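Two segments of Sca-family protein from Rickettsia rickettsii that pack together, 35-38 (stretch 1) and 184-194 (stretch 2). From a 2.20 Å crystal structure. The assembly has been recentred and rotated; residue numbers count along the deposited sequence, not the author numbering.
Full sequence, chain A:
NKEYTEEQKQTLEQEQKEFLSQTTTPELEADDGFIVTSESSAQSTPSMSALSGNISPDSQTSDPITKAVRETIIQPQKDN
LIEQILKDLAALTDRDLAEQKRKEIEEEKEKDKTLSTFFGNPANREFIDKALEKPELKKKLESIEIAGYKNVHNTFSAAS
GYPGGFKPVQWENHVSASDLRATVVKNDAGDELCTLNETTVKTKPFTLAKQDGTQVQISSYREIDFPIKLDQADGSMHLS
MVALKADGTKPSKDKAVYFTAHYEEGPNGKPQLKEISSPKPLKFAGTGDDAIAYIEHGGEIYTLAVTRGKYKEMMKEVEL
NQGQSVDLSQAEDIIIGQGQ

Stretch 1 35-38: IVTS
Stretch 2 184-194: VVKNDAGDELC

This is a small, mainly apolar contact in which an extended segment lays one valine against a β-hairpin and a serine hydroxyl meets the hairpin's turn. It buries 301 Å² in total, between residues at least 149 positions apart in one chain.

Stretch 1 is extended. I35, V36 and T37 lie in a strand that begins earlier in the chain, with phi/psi near -133/137. Stretch 2 enters as strand 184-186 and reverses through a type I turn from N187 to G190. D188 lies at -53/-35, A189 at -80/-5 and G190 at 86/12, a positive phi that favours glycine. G190 N donates to N187 O at 2.8 Å, closing the turn. N187 N to D191 O, L193 N to V185 O and V185 N to C194 O, each 2.8 Å, join the two arms. N187 (chi1 67°, p) braces the loop from inside: D191 N donates to its OD1 at 3.1 Å, and A189 N reaches the same OD1 at 3.1 Å in a weak bond.

The closest CA pair across the contact is V36 CA and N187 CA, 5.8 Å apart. Side chains alternate along stretch 1: V36 and S38 point toward the hairpin, I35 and T37 away. V36 (chi1 t) is the centre, covered over 95 Å². Its CG2 lies 3.4 Å from V185 CG1, and its CG1 lies 3.8 Å from L193 CD2. The valine thus touches side chains from both arms. V36 CG1 also sits 3.4 Å from K186 O and 3.6 Å from N187 CA, so it packs on backbone too.

S38 (chi1 62°, p) is poorly ordered. Its OG accepts a weak hydrogen bond from D188 N at 3.2 Å, with an N-H...O angle of 133°. D188 (chi1 m) starts sideways, but its end comes nearer: OD1 is 3.9 Å from T37 CA.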

# COMPACT_ATOMS: atom_id res chain seq x y z
N ILE A 35 -1.13 -8.62 13.01
CA ILE A 35 -1.27 -8.25 14.40
C ILE A 35 -2.77 -8.23 14.69
O ILE A 35 -3.53 -7.71 13.88
CB ILE A 35 -0.67 -6.87 14.73
CG1 ILE A 35 0.85 -6.91 14.67
CG2 ILE A 35 -1.16 -6.37 16.13
CD1 ILE A 35 1.55 -5.63 15.08
N VAL A 36 -3.17 -8.77 15.84
CA VAL A 36 -4.54 -8.70 16.33
C VAL A 36 -4.47 -8.29 17.79
O VAL A 36 -3.68 -8.86 18.54
CB VAL A 36 -5.34 -10.01 16.16
CG1 VAL A 36 -6.80 -9.81 16.57
CG2 VAL A 36 -5.27 -10.52 14.74
N THR A 37 -5.26 -7.28 18.19
CA THR A 37 -5.36 -6.82 19.58
C THR A 37 -6.84 -6.62 19.93
O THR A 37 -7.61 -6.18 19.07
CB THR A 37 -4.53 -5.55 19.85
OG1 THR A 37 -4.98 -4.49 19.01
CG2 THR A 37 -3.02 -5.75 19.67
N SER A 38 -7.24 -6.96 21.17
CA SER A 38 -8.61 -6.76 21.68
C SER A 38 -8.60 -6.35 23.14
O SER A 38 -8.60 -5.15 23.43
CB SER A 38 -9.47 -8.00 21.47
OG SER A 38 -8.96 -9.12 22.17
N VAL A 184 -8.40 -17.49 9.37
CA VAL A 184 -9.37 -16.99 10.34
C VAL A 184 -8.58 -16.09 11.31
O VAL A 184 -7.69 -16.55 12.02
CB VAL A 184 -10.16 -18.12 11.06
CG1 VAL A 184 -11.22 -17.54 11.98
CG2 VAL A 184 -10.81 -19.08 10.04
N VAL A 185 -8.87 -14.80 11.27
CA VAL A 185 -8.19 -13.82 12.12
C VAL A 185 -8.97 -13.75 13.44
O VAL A 185 -10.12 -13.34 13.45
CB VAL A 185 -8.04 -12.46 11.40
CG1 VAL A 185 -7.47 -11.41 12.35
CG2 VAL A 185 -7.16 -12.59 10.15
N LYS A 186 -8.35 -14.20 14.53
CA LYS A 186 -9.00 -14.26 15.84
C LYS A 186 -8.39 -13.32 16.87
O LYS A 186 -7.17 -13.19 16.92
CB LYS A 186 -8.99 -15.70 16.37
CG LYS A 186 -9.94 -16.63 15.63
CD LYS A 186 -9.94 -18.04 16.22
CE LYS A 186 -10.95 -18.92 15.52
NZ LYS A 186 -11.05 -20.26 16.16
N ASN A 187 -9.23 -12.69 17.72
CA ASN A 187 -8.74 -11.82 18.80
C ASN A 187 -8.22 -12.62 20.01
O ASN A 187 -8.27 -13.85 20.01
CB ASN A 187 -9.77 -10.75 19.21
CG ASN A 187 -11.04 -11.22 19.89
OD1 ASN A 187 -11.13 -12.30 20.46
ND2 ASN A 187 -12.05 -10.37 19.87
N ASP A 188 -7.74 -11.90 21.04
CA ASP A 188 -7.18 -12.46 22.29
C ASP A 188 -8.12 -13.46 22.98
O ASP A 188 -7.65 -14.47 23.52
CB ASP A 188 -6.75 -11.34 23.24
CG ASP A 188 -5.65 -10.41 22.71
OD1 ASP A 188 -5.54 -10.26 21.46
OD2 ASP A 188 -4.93 -9.81 23.54
N ALA A 189 -9.45 -13.22 22.91
CA ALA A 189 -10.49 -14.08 23.47
C ALA A 189 -10.81 -15.29 22.57
O ALA A 189 -11.61 -16.15 22.97
CB ALA A 189 -11.75 -13.27 23.72
N GLY A 190 -10.21 -15.35 21.38
CA GLY A 190 -10.41 -16.45 20.44
C GLY A 190 -11.61 -16.29 19.52
O GLY A 190 -11.98 -17.24 18.84
N ASP A 191 -12.21 -15.08 19.48
CA ASP A 191 -13.35 -14.79 18.61
C ASP A 191 -12.87 -14.24 17.28
O ASP A 191 -11.90 -13.47 17.23
CB ASP A 191 -14.34 -13.82 19.27
CG ASP A 191 -14.96 -14.34 20.55
OD1 ASP A 191 -15.64 -15.39 20.50
OD2 ASP A 191 -14.78 -13.69 21.60
N GLU A 192 -13.52 -14.67 16.20
CA GLU A 192 -13.17 -14.28 14.83
C GLU A 192 -13.49 -12.81 14.51
O GLU A 192 -14.66 -12.40 14.56
CB GLU A 192 -13.86 -15.25 13.85
CG GLU A 192 -13.75 -14.87 12.38
CD GLU A 192 -14.61 -15.72 11.45
OE1 GLU A 192 -15.01 -16.83 11.85
OE2 GLU A 192 -14.87 -15.26 10.32
N LEU A 193 -12.46 -12.03 14.15
CA LEU A 193 -12.58 -10.64 13.71
C LEU A 193 -13.07 -10.66 12.26
O LEU A 193 -13.96 -9.88 11.90
CB LEU A 193 -11.21 -9.93 13.78
CG LEU A 193 -10.99 -8.96 14.94
CD1 LEU A 193 -10.83 -9.69 16.21
CD2 LEU A 193 -9.75 -8.16 14.74
N CYS A 194 -12.51 -11.60 11.45
CA CYS A 194 -12.82 -11.83 10.03
C CYS A 194 -12.06 -13.07 9.57
O CYS A 194 -11.16 -13.54 10.27
CB CYS A 194 -12.42 -10.61 9.20
SG CYS A 194 -10.63 -10.46 8.97